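Local structure of dTDP-4-amino-4,6-dideoxyglucose formyltransferase (Shewanella sp. FDAARGOS_354, 6V2T) at residues B[27-32]-B[93-98]; B[56-61]-B[75-80]; B[162-167]-B[175-180]. The protein probably transfers a formyl group from a folate cofactor to the sugar amino group of dTDP-4-amino-4,6-dideoxyglucose, a step linked to O-antigen synthesis. One frame throughout, in Å; residues are numbered along the deposited sequence.

All three contacts belong to the formyltransferase domain and reach its seven-stranded mixed sheet. Contact 1 pairs the central parallel strands 24-30 and 94-98. Contact 2, nested along the chain inside the loop that contact 1 closes, adds the outermost strand 75-77 to strand 53-60; the centres of these two lie about 9 Å apart, and strand 53-60 is the sheet neighbour of strand 24-30. Contact 3 follows later in the sequence, where the other outermost strand, 157-163, leads on to meet helix 171-194, its centre about 23 Å from that of contact 1. Contacts 1 and 3 nevertheless share the nucleotide sugar, which N32 and Y175 both bind.

Contact 1: B[27-32]-B[93-98]; sequences LIVSDN and ELVVSA. With 0FX (dTDP-4-amino-4,6-dideoxyglucose), chain G.
L27 and V29 on one strand and V95 on the other form an apolar patch on one face of the parallel sheet at the heart of this Rossmann-like domain. V29 CG2 meets V95 CG1 at 4.0 Å, the two side chains slanting across each other, while L27 CD2 approaches the same V95 methyl. V95 CG1 lies anti to the backbone N (chi1 -177°), which brings it between the two neighbours and over L27 O. On the other face I28 sets its CG1 against V96 CB at 4.3 Å and its CG2 more loosely against A98 CB; helix 33-45 covers this side through I39.

The strands run 20° from parallel. Their backbones alternate bonds in parallel fashion: L27 N donates to L94 O, V96 N to L27 O, V29 N to V96 O and A98 N to V29 O, the last at 2.8 Å and nearly straight (175°).

At the C-terminal ends of the strands, S30 OG donates to A98 O at 2.6 Å, in the carbonyl plane. S97 faces the folate, with OG weakly bonded to N116. Just beyond, N32 uses both ends of its amide: OD1 caps the following helix by accepting from L35 N, and ND2 gives a bent hydrogen bond to phosphate oxygen O3P of the nucleotide sugar at 2.9 Å.

Contact 2: B[56-61]-B[75-80]; sequences DYRYSA and TSINVK
The phenol ring of Y59 lies over the backbone of T75 and S76. One ring face takes S76 CA, 3.9 Å from the ring centroid and 15° off the normal, a CH-pi contact offset toward the rim; T75 O and S76 N lie over the same face. S76 CB touches the ring at CE1 and the peptide carbon T75 C approaches CE2, so the ring spans the T75-S76 peptide. With chi1 at 67°, CG is wedged between the backbone N and the carbonyl carbon of Y59, and the ring folds across to the neighbouring strand.

The other flat group is the guanidinium of R58, which has two conformers; in the one described here T75 OG1 lies over one face. R58 and T75 run side by side and point the same way; OG1 comes to 3.1 Å from R58 CD, but its angle to NE is too poor for a hydrogen bond. In this conformer a bend at chi2 turns the arginine back along its own strand, where NH2 donates to Y57 O at 2.7 Å. That acceptor lies close to the guanidinium plane, although the donor stands well above the carbonyl plane of Y57. R58 CB also packs on I77 CG2 at 3.8 Å.

Between the side chains, parallel pairing is brief: Y59 N donates to T75 O, I77 N to Y59 O at 2.9 Å, and A61 N weakly to I77 O. The short strand axes diverge by 66°. The pairing joins the two strands of the beta-alpha-beta unit made by strand 53-60, helix 67-70 and strand 75-77, at the sheet margin. Beyond the strand, N78 OD1 accepts from K80 N in an Asx turn.

Chemically, edge-strand attachment rests on two sound backbone bonds and aromatic cover over a peptide; T75 N is buried without a partner.

Contact 3: B[162-167]-B[175-180]; sequences EVPIFE and YERVQQ. With 0FX (dTDP-4-amino-4,6-dideoxyglucose), chain G; EDO (1,2-ethanediol), chain I.
V163 opens the contact, pressing CG2 against V178 CG2 at 3.6 Å, the two valines crossing at about a right angle where the strand meets helix 171-194. Its CB also touches R177 CG. At P164 the ring carbon CD lies against the methylene CD of R177, and the carbonyl oxygen accepts from R177 NH1 at 2.9 Å, with the donor tilted 34° from the carbonyl plane. R177 leaves the helix extended and bends at chi3 (-52°), which swings its guanidinium alongside the chain after P164. I165 packs instead on S134 and I135 of helix 130-137. F166 comes back to the arginine: CE2 sits over the centre of the guanidinium face, 3.5 Å above its plane, while NH2 meets the ring at its edge. The two planes are 68° apart, an edge-on approach in which the ring offers its rim; W168 stacks on the same phenylalanine.

Two residues before R177 on the same helix, Y175 OH hydrogen-bonds to phosphate oxygen O4P of the nucleotide sugar, so the helix carries both the strand packing and a pocket residue. R177 NH1 itself has two partners, the P164 carbonyl and, by a salt bridge, D169, so its charge is probably offset.

Contact 1: B[27-32]-B[93-98]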
loop_
_atom_site.group_PDB
_atom_site.type_symbol
_atom_site.label_atom_id
_atom_site.label_comp_id
_atom_site.label_asym_id
_atom_site.label_seq_id
_atom_site.Cartn_x
_atom_site.Cartn_y
_atom_site.Cartn_z
ATOM N N LEU B 27 29.467 26.493 -6.088
ATOM C CA LEU B 27 29.531 25.090 -5.623
ATOM C C LEU B 27 28.119 24.596 -5.271
ATOM O O LEU B 27 27.441 25.171 -4.377
ATOM C CB LEU B 27 30.497 24.937 -4.448
ATOM C CG LEU B 27 30.480 23.550 -3.798
ATOM C CD1 LEU B 27 31.070 22.513 -4.753
ATOM C CD2 LEU B 27 31.237 23.556 -2.479
ATOM N N ILE B 28 27.690 23.516 -5.922
ATOM C CA ILE B 28 26.394 22.867 -5.611
ATOM C C ILE B 28 26.705 21.587 -4.842
ATOM O O ILE B 28 27.432 20.713 -5.370
ATOM C CB ILE B 28 25.558 22.733 -6.892
ATOM C CG1 ILE B 28 25.255 24.132 -7.445
ATOM C CG2 ILE B 28 24.283 21.947 -6.641
ATOM C CD1 ILE B 28 24.786 24.123 -8.856
ATOM N N VAL B 29 26.288 21.556 -3.569
ATOM C CA VAL B 29 26.424 20.369 -2.687
ATOM C C VAL B 29 25.045 19.744 -2.556
ATOM O O VAL B 29 24.096 20.425 -2.120
ATOM C CB VAL B 29 26.992 20.688 -1.300
ATOM C CG1 VAL B 29 27.293 19.411 -0.528
ATOM C CG2 VAL B 29 28.229 21.556 -1.379
ATOM N N SER B 30 24.941 18.477 -2.904
ATOM C CA SER B 30 23.635 17.813 -3.061
ATOM C C SER B 30 23.752 16.300 -2.874
ATOM O O SER B 30 24.712 15.691 -3.402
ATOM C CB SER B 30 23.077 18.117 -4.400
ATOM O OG SER B 30 21.803 17.514 -4.516
ATOM N N ASP B 31 22.750 15.719 -2.223
ATOM C CA ASP B 31 22.645 14.251 -2.004
ATOM C C ASP B 31 21.352 13.726 -2.637
ATOM O O ASP B 31 20.911 12.652 -2.215
ATOM C CB ASP B 31 22.765 13.959 -0.509
ATOM C CG ASP B 31 24.181 14.215 -0.030
ATOM O OD1 ASP B 31 25.122 13.572 -0.570
ATOM O OD2 ASP B 31 24.341 15.085 0.826
ATOM N N ASN B 32 20.797 14.459 -3.611
ATOM C CA ASN B 32 19.508 14.174 -4.299
ATOM C C ASN B 32 19.742 14.161 -5.816
ATOM O O ASN B 32 20.005 15.243 -6.422
ATOM C CB ASN B 32 18.431 15.180 -3.896
ATOM C CG ASN B 32 17.033 14.792 -4.344
ATOM O OD1 ASN B 32 16.582 15.198 -5.412
ATOM N ND2 ASN B 32 16.340 14.017 -3.526
ATOM N N GLU B 93 32.479 31.687 -4.801
ATOM C CA GLU B 93 31.761 32.942 -4.446
ATOM C C GLU B 93 30.408 32.606 -3.801
ATOM O O GLU B 93 29.835 33.483 -3.093
ATOM C CB GLU B 93 31.578 33.797 -5.696
ATOM C CG GLU B 93 32.844 34.521 -6.097
ATOM C CD GLU B 93 33.983 33.639 -6.590
ATOM O OE1 GLU B 93 33.750 32.765 -7.468
ATOM O OE2 GLU B 93 35.085 33.829 -6.096
ATOM N N LEU B 94 29.861 31.436 -4.106
ATOM C CA LEU B 94 28.512 31.014 -3.640
ATOM C C LEU B 94 28.476 29.505 -3.432
ATOM O O LEU B 94 28.932 28.793 -4.324
ATOM C CB LEU B 94 27.479 31.427 -4.683
ATOM C CG LEU B 94 26.067 30.890 -4.449
ATOM C CD1 LEU B 94 25.477 31.485 -3.156
ATOM C CD2 LEU B 94 25.156 31.186 -5.634
ATOM N N VAL B 95 27.852 29.043 -2.349
ATOM C CA VAL B 95 27.536 27.604 -2.146
ATOM C C VAL B 95 26.021 27.454 -2.072
ATOM O O VAL B 95 25.399 28.220 -1.305
ATOM C CB VAL B 95 28.221 27.015 -0.901
ATOM C CG1 VAL B 95 27.938 25.523 -0.778
ATOM C CG2 VAL B 95 29.706 27.276 -0.916
ATOM N N VAL B 96 25.482 26.491 -2.827
ATOM C CA VAL B 96 24.045 26.095 -2.811
ATOM C C VAL B 96 23.932 24.664 -2.275
ATOM O O VAL B 96 24.472 23.720 -2.878
ATOM C CB VAL B 96 23.363 26.259 -4.179
ATOM C CG1 VAL B 96 21.923 25.798 -4.112
ATOM C CG2 VAL B 96 23.445 27.690 -4.687
ATOM N N SER B 97 23.254 24.531 -1.139
ATOM C CA SER B 97 22.859 23.237 -0.565
ATOM C C SER B 97 21.562 22.814 -1.237
ATOM O O SER B 97 20.554 23.516 -1.073
ATOM C CB SER B 97 22.674 23.329 0.919
ATOM O OG SER B 97 21.898 22.236 1.337
ATOM N N ALA B 98 21.593 21.717 -1.966
ATOM C CA ALA B 98 20.415 21.139 -2.641
ATOM C C ALA B 98 20.148 19.774 -2.005
ATOM O O ALA B 98 20.655 18.751 -2.517
ATOM C CB ALA B 98 20.653 21.069 -4.131
HETATM O O4P 0FX G . 14.678 14.882 0.648
HETATM P P2 0FX G . 15.966 14.084 0.436
HETATM O O3P 0FX G . 16.801 14.617 -0.685
HETATM O O1G 0FX G . 16.736 14.347 1.779
HETATM C C1G 0FX G . 18.058 14.877 1.706
HETATM C C2G 0FX G . 18.863 14.056 2.694
HETATM O O2G 0FX G . 18.907 12.650 2.386
HETATM C C3G 0FX G . 18.205 14.238 4.051
HETATM O O3G 0FX G . 19.031 13.552 5.003
HETATM C C4G 0FX G . 18.013 15.729 4.394
HETATM N N4A 0FX G . 17.142 15.841 5.567
HETATM C C5G 0FX G . 17.380 16.569 3.291
HETATM C C6G 0FX G . 17.448 18.071 3.636
HETATM O O5G 0FX G . 18.049 16.281 2.060
HETATM O OPP 0FX G . 15.975 12.444 -0.004
HETATM P P 0FX G . 15.600 11.485 1.178
HETATM O O1P 0FX G . 16.444 11.461 2.365
HETATM O O2P 0FX G . 15.675 10.087 0.624
HETATM O O5 0FX G . 14.078 11.558 1.588
HETATM C C5 0FX G . 13.076 11.750 0.626
HETATM C C4 0FX G . 11.757 11.285 1.257
HETATM O O4 0FX G . 11.730 9.869 1.445
HETATM C C3 0FX G . 11.507 11.822 2.677
HETATM O O3 0FX G . 11.010 13.153 2.671
HETATM C C2 0FX G . 10.548 10.788 3.317
HETATM C C1 0FX G . 10.981 9.504 2.556
HETATM N N11 0FX G . 11.798 8.668 3.424
HETATM C C61 0FX G . 13.148 8.649 3.349
HETATM C C51 0FX G . 13.863 7.806 4.197
HETATM C C5A 0FX G . 15.387 7.780 4.135
HETATM C C21 0FX G . 11.142 7.887 4.291
HETATM O O21 0FX G . 9.787 7.943 4.333
HETATM N N31 0FX G . 11.800 7.064 5.143
HETATM C C41 0FX G . 13.158 7.009 5.107
HETATM O O41 0FX G . 13.803 6.212 6.008
#

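Contact 2: B[56-61]-B[75-80]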
loop_
_atom_site.group_PDB
_atom_site.type_symbol
_atom_site.label_atom_id
_atom_site.label_comp_id
_atom_site.label_asym_id
_atom_site.label_seq_id
_atom_site.Cartn_x
_atom_site.Cartn_y
_atom_site.Cartn_z
ATOM N N ASP B 56 30.279 23.774 -10.095
ATOM C CA ASP B 56 30.877 22.492 -9.643
ATOM C C ASP B 56 29.855 21.764 -8.771
ATOM O O ASP B 56 29.091 22.448 -8.084
ATOM C CB ASP B 56 32.151 22.721 -8.851
ATOM C CG ASP B 56 33.272 23.256 -9.713
ATOM O OD1 ASP B 56 33.106 23.232 -10.921
ATOM O OD2 ASP B 56 34.275 23.685 -9.154
ATOM N N TYR B 57 29.807 20.438 -8.842
ATOM C CA TYR B 57 28.809 19.614 -8.119
ATOM C C TYR B 57 29.552 18.633 -7.219
ATOM O O TYR B 57 30.523 18.019 -7.677
ATOM C CB TYR B 57 27.878 18.914 -9.109
ATOM C CG TYR B 57 27.131 19.844 -10.024
ATOM C CD1 TYR B 57 27.745 20.408 -11.131
ATOM C CD2 TYR B 57 25.818 20.200 -9.757
ATOM C CE1 TYR B 57 27.061 21.270 -11.974
ATOM C CE2 TYR B 57 25.116 21.045 -10.603
ATOM C CZ TYR B 57 25.742 21.587 -11.712
ATOM O OH TYR B 57 25.036 22.428 -12.528
ATOM N N ARG B 58 29.099 18.486 -5.972
ATOM C CA ARG B 58 29.679 17.530 -4.999
ATOM C C ARG B 58 28.541 16.934 -4.161
ATOM O O ARG B 58 27.478 17.612 -3.995
ATOM C CB ARG B 58 30.725 18.233 -4.127
ATOM C CG ARG B 58 31.842 18.925 -4.899
ATOM C CD ARG B 58 32.857 17.967 -5.502
ATOM N NE ARG B 58 34.000 18.668 -6.066
ATOM C CZ ARG B 58 34.078 19.083 -7.318
ATOM N NH1 ARG B 58 35.156 19.721 -7.741
ATOM N NH2 ARG B 58 33.084 18.849 -8.148
ATOM N N TYR B 59 28.727 15.711 -3.666
ATOM C CA TYR B 59 27.765 15.065 -2.738
ATOM C C TYR B 59 28.444 14.989 -1.375
ATOM O O TYR B 59 29.648 15.285 -1.286
ATOM C CB TYR B 59 27.287 13.715 -3.274
ATOM C CG TYR B 59 28.374 12.678 -3.331
ATOM C CD1 TYR B 59 28.783 12.026 -2.184
ATOM C CD2 TYR B 59 29.005 12.358 -4.523
ATOM C CE1 TYR B 59 29.790 11.077 -2.208
ATOM C CE2 TYR B 59 30.000 11.395 -4.570
ATOM C CZ TYR B 59 30.400 10.758 -3.406
ATOM O OH TYR B 59 31.393 9.821 -3.418
ATOM N N SER B 60 27.665 14.676 -0.334
ATOM C CA SER B 60 28.118 14.720 1.076
ATOM C C SER B 60 28.923 13.452 1.361
ATOM O O SER B 60 28.537 12.385 0.862
ATOM C CB SER B 60 26.974 14.846 2.060
ATOM O OG SER B 60 26.352 16.118 1.996
ATOM N N ALA B 61 29.972 13.579 2.171
ATOM C CA ALA B 61 30.847 12.467 2.614
ATOM C C ALA B 61 29.993 11.403 3.323
ATOM O O ALA B 61 30.160 10.207 3.028
ATOM C CB ALA B 61 31.925 13.029 3.520
ATOM N N THR B 75 31.805 14.003 -7.114
ATOM C CA THR B 75 32.762 13.486 -6.117
ATOM C C THR B 75 32.302 13.963 -4.744
ATOM O O THR B 75 31.407 14.820 -4.668
ATOM C CB THR B 75 34.190 13.916 -6.462
ATOM O OG1 THR B 75 34.146 15.332 -6.640
ATOM C CG2 THR B 75 34.712 13.236 -7.710
ATOM N N SER B 76 32.878 13.392 -3.703
ATOM C CA SER B 76 32.522 13.677 -2.296
ATOM C C SER B 76 33.117 15.029 -1.892
ATOM O O SER B 76 34.170 15.412 -2.453
ATOM C CB SER B 76 33.004 12.584 -1.391
ATOM O OG SER B 76 32.462 12.775 -0.097
ATOM N N ILE B 77 32.465 15.713 -0.949
ATOM C CA ILE B 77 33.090 16.818 -0.165
ATOM C C ILE B 77 32.632 16.662 1.282
ATOM O O ILE B 77 31.515 16.138 1.475
ATOM C CB ILE B 77 32.757 18.206 -0.744
ATOM C CG1 ILE B 77 33.812 19.245 -0.354
ATOM C CG2 ILE B 77 31.347 18.645 -0.364
ATOM C CD1 ILE B 77 33.850 20.455 -1.270
ATOM N N ASN B 78 33.476 17.080 2.223
ATOM C CA ASN B 78 33.247 16.978 3.684
ATOM C C ASN B 78 33.261 18.368 4.320
ATOM O O ASN B 78 34.317 18.860 4.730
ATOM C CB ASN B 78 34.288 16.084 4.355
ATOM C CG ASN B 78 33.971 15.850 5.814
ATOM O OD1 ASN B 78 33.005 16.390 6.353
ATOM N ND2 ASN B 78 34.776 15.025 6.454
ATOM N N VAL B 79 32.081 18.922 4.510
ATOM C CA VAL B 79 31.851 20.296 5.018
ATOM C C VAL B 79 32.258 20.400 6.499
ATOM O O VAL B 79 32.307 21.538 7.021
ATOM C CB VAL B 79 30.370 20.616 4.746
ATOM C CG1 VAL B 79 29.802 21.612 5.713
ATOM C CG2 VAL B 79 30.180 21.043 3.297
ATOM N N LYS B 80 32.571 19.281 7.158
ATOM C CA LYS B 80 33.130 19.277 8.538
ATOM C C LYS B 80 34.656 19.108 8.501
ATOM O O LYS B 80 35.251 19.104 9.576
ATOM C CB LYS B 80 32.472 18.176 9.370
ATOM C CG LYS B 80 30.952 18.227 9.389
ATOM C CD LYS B 80 30.340 17.614 10.628
ATOM C CE LYS B 80 28.828 17.583 10.571
ATOM N NZ LYS B 80 28.278 16.443 11.343
#

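Contact 3: B[162-167]-B[175-180]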
loop_
_atom_site.group_PDB
_atom_site.type_symbol
_atom_site.label_atom_id
_atom_site.label_comp_id
_atom_site.label_asym_id
_atom_site.label_seq_id
_atom_site.Cartn_x
_atom_site.Cartn_y
_atom_site.Cartn_z
ATOM N N GLU B 162 4.135 27.468 -1.013
ATOM C CA GLU B 162 3.332 26.464 -0.306
ATOM C C GLU B 162 2.784 25.500 -1.355
ATOM O O GLU B 162 2.551 25.917 -2.497
ATOM C CB GLU B 162 2.226 27.138 0.481
ATOM C CG GLU B 162 1.286 26.146 1.139
ATOM C CD GLU B 162 0.385 26.713 2.213
ATOM O OE1 GLU B 162 0.320 27.944 2.319
ATOM O OE2 GLU B 162 -0.194 25.920 2.990
ATOM N N VAL B 163 2.653 24.241 -0.987
ATOM C CA VAL B 163 1.923 23.243 -1.803
ATOM C C VAL B 163 0.804 22.735 -0.916
ATOM O O VAL B 163 0.937 22.674 0.322
ATOM C CB VAL B 163 2.830 22.127 -2.364
ATOM C CG1 VAL B 163 4.102 22.678 -2.968
ATOM C CG2 VAL B 163 3.147 21.080 -1.325
ATOM N N PRO B 164 -0.359 22.440 -1.534
ATOM C CA PRO B 164 -1.506 21.925 -0.802
ATOM C C PRO B 164 -1.221 20.487 -0.357
ATOM O O PRO B 164 -0.404 19.813 -0.982
ATOM C CB PRO B 164 -2.647 21.994 -1.835
ATOM C CG PRO B 164 -1.941 21.835 -3.168
ATOM C CD PRO B 164 -0.598 22.519 -2.986
ATOM N N ILE B 165 -1.822 20.111 0.762
ATOM C CA ILE B 165 -1.942 18.708 1.237
ATOM C C ILE B 165 -3.411 18.298 1.177
ATOM O O ILE B 165 -4.241 18.995 1.783
ATOM C CB ILE B 165 -1.394 18.556 2.652
ATOM C CG1 ILE B 165 0.060 19.016 2.719
ATOM C CG2 ILE B 165 -1.546 17.105 3.116
ATOM C CD1 ILE B 165 0.676 18.823 4.064
ATOM N N PHE B 166 -3.688 17.157 0.558
ATOM C CA PHE B 166 -5.052 16.585 0.492
ATOM C C PHE B 166 -5.203 15.474 1.532
ATOM O O PHE B 166 -4.169 14.882 1.959
ATOM C CB PHE B 166 -5.325 16.165 -0.947
ATOM C CG PHE B 166 -5.064 17.247 -1.966
ATOM C CD1 PHE B 166 -5.838 18.397 -1.991
ATOM C CD2 PHE B 166 -4.048 17.127 -2.895
ATOM C CE1 PHE B 166 -5.614 19.395 -2.931
ATOM C CE2 PHE B 166 -3.815 18.131 -3.827
ATOM C CZ PHE B 166 -4.594 19.264 -3.846
ATOM N N GLU B 167 -6.459 15.210 1.926
ATOM C CA GLU B 167 -6.909 14.116 2.832
ATOM C C GLU B 167 -6.304 12.774 2.400
ATOM O O GLU B 167 -6.045 11.934 3.248
ATOM C CB GLU B 167 -8.436 13.978 2.745
ATOM C CG GLU B 167 -9.206 14.577 3.917
ATOM C CD GLU B 167 -8.401 15.251 5.014
ATOM O OE1 GLU B 167 -7.927 14.537 5.917
ATOM O OE2 GLU B 167 -8.296 16.493 4.997
ATOM N N TYR B 175 5.477 14.728 -1.110
ATOM C CA TYR B 175 6.898 14.918 -1.449
ATOM C C TYR B 175 7.033 15.192 -2.952
ATOM O O TYR B 175 7.772 16.126 -3.324
ATOM C CB TYR B 175 7.716 13.690 -1.081
ATOM C CG TYR B 175 9.184 13.863 -1.320
ATOM C CD1 TYR B 175 9.941 14.688 -0.501
ATOM C CD2 TYR B 175 9.822 13.196 -2.351
ATOM C CE1 TYR B 175 11.301 14.822 -0.683
ATOM C CE2 TYR B 175 11.187 13.299 -2.527
ATOM C CZ TYR B 175 11.927 14.119 -1.696
ATOM O OH TYR B 175 13.265 14.231 -1.887
ATOM N N GLU B 176 6.323 14.429 -3.779
ATOM C CA GLU B 176 6.437 14.607 -5.242
ATOM C C GLU B 176 5.918 15.996 -5.632
ATOM O O GLU B 176 6.487 16.579 -6.532
ATOM C CB GLU B 176 5.707 13.475 -5.973
ATOM C CG GLU B 176 6.463 12.167 -5.914
ATOM C CD GLU B 176 5.808 10.952 -6.573
ATOM O OE1 GLU B 176 4.588 10.958 -6.847
ATOM O OE2 GLU B 176 6.518 9.979 -6.739
ATOM N N ARG B 177 4.849 16.474 -4.999
ATOM C CA ARG B 177 4.257 17.796 -5.294
ATOM C C ARG B 177 5.260 18.877 -4.853
ATOM O O ARG B 177 5.471 19.837 -5.591
ATOM C CB ARG B 177 2.891 17.860 -4.621
ATOM C CG ARG B 177 2.041 19.059 -4.998
ATOM C CD ARG B 177 0.686 19.063 -4.320
ATOM N NE ARG B 177 -0.014 17.809 -4.514
ATOM C CZ ARG B 177 -0.489 16.992 -3.571
ATOM N NH1 ARG B 177 -0.395 17.257 -2.281
ATOM N NH2 ARG B 177 -1.044 15.859 -3.940
ATOM N N VAL B 178 5.940 18.676 -3.731
ATOM C CA VAL B 178 7.005 19.592 -3.243
ATOM C C VAL B 178 8.147 19.601 -4.256
ATOM O O VAL B 178 8.566 20.725 -4.644
ATOM C CB VAL B 178 7.478 19.221 -1.826
ATOM C CG1 VAL B 178 8.731 19.973 -1.430
ATOM C CG2 VAL B 178 6.368 19.461 -0.826
ATOM N N GLN B 179 8.565 18.428 -4.733
ATOM C CA GLN B 179 9.688 18.321 -5.705
ATOM C C GLN B 179 9.335 19.131 -6.955
ATOM O O GLN B 179 10.241 19.831 -7.467
ATOM C CB GLN B 179 10.025 16.880 -6.107
ATOM C CG GLN B 179 10.674 16.030 -5.021
ATOM C CD GLN B 179 10.980 14.629 -5.527
ATOM O OE1 GLN B 179 10.088 13.810 -5.818
ATOM N NE2 GLN B 179 12.258 14.320 -5.606
ATOM N N GLN B 180 8.077 19.092 -7.404
ATOM C CA GLN B 180 7.650 19.849 -8.621
ATOM C C GLN B 180 7.789 21.359 -8.367
ATOM O O GLN B 180 8.278 22.080 -9.254
ATOM C CB GLN B 180 6.211 19.529 -9.025
ATOM C CG GLN B 180 5.846 20.123 -10.381
ATOM C CD GLN B 180 6.834 19.764 -11.471
ATOM O OE1 GLN B 180 7.062 18.586 -11.768
ATOM N NE2 GLN B 180 7.460 20.781 -12.050
HETATM O O4P 0FX G . 14.678 14.882 0.648
HETATM P P2 0FX G . 15.966 14.084 0.436
HETATM O O3P 0FX G . 16.801 14.617 -0.685
HETATM O O1G 0FX G . 16.736 14.347 1.779
HETATM C C1G 0FX G . 18.058 14.877 1.706
HETATM C C2G 0FX G . 18.863 14.056 2.694
HETATM O O2G 0FX G . 18.907 12.650 2.386
HETATM C C3G 0FX G . 18.205 14.238 4.051
HETATM O O3G 0FX G . 19.031 13.552 5.003
HETATM C C4G 0FX G . 18.013 15.729 4.394
HETATM N N4A 0FX G . 17.142 15.841 5.567
HETATM C C5G 0FX G . 17.380 16.569 3.291
HETATM C C6G 0FX G . 17.448 18.071 3.636
HETATM O O5G 0FX G . 18.049 16.281 2.060
HETATM O OPP 0FX G . 15.975 12.444 -0.004
HETATM P P 0FX G . 15.600 11.485 1.178
HETATM O O1P 0FX G . 16.444 11.461 2.365
HETATM O O2P 0FX G . 15.675 10.087 0.624
HETATM O O5 0FX G . 14.078 11.558 1.588
HETATM C C5 0FX G . 13.076 11.750 0.626
HETATM C C4 0FX G . 11.757 11.285 1.257
HETATM O O4 0FX G . 11.730 9.869 1.445
HETATM C C3 0FX G . 11.507 11.822 2.677
HETATM O O3 0FX G . 11.010 13.153 2.671
HETATM C C2 0FX G . 10.548 10.788 3.317
HETATM C C1 0FX G . 10.981 9.504 2.556
HETATM N N11 0FX G . 11.798 8.668 3.424
HETATM C C61 0FX G . 13.148 8.649 3.349
HETATM C C51 0FX G . 13.863 7.806 4.197
HETATM C C5A 0FX G . 15.387 7.780 4.135
HETATM C C21 0FX G . 11.142 7.887 4.291
HETATM O O21 0FX G . 9.787 7.943 4.333
HETATM N N31 0FX G . 11.800 7.064 5.143
HETATM C C41 0FX G . 13.158 7.009 5.107
HETATM O O41 0FX G . 13.803 6.212 6.008
HETATM C C1 EDO I . -5.027 17.112 4.841
HETATM O O1 EDO I . -4.016 16.408 5.559
HETATM C C2 EDO I . -5.695 18.038 5.773
HETATM O O2 EDO I . -6.075 17.355 6.973
#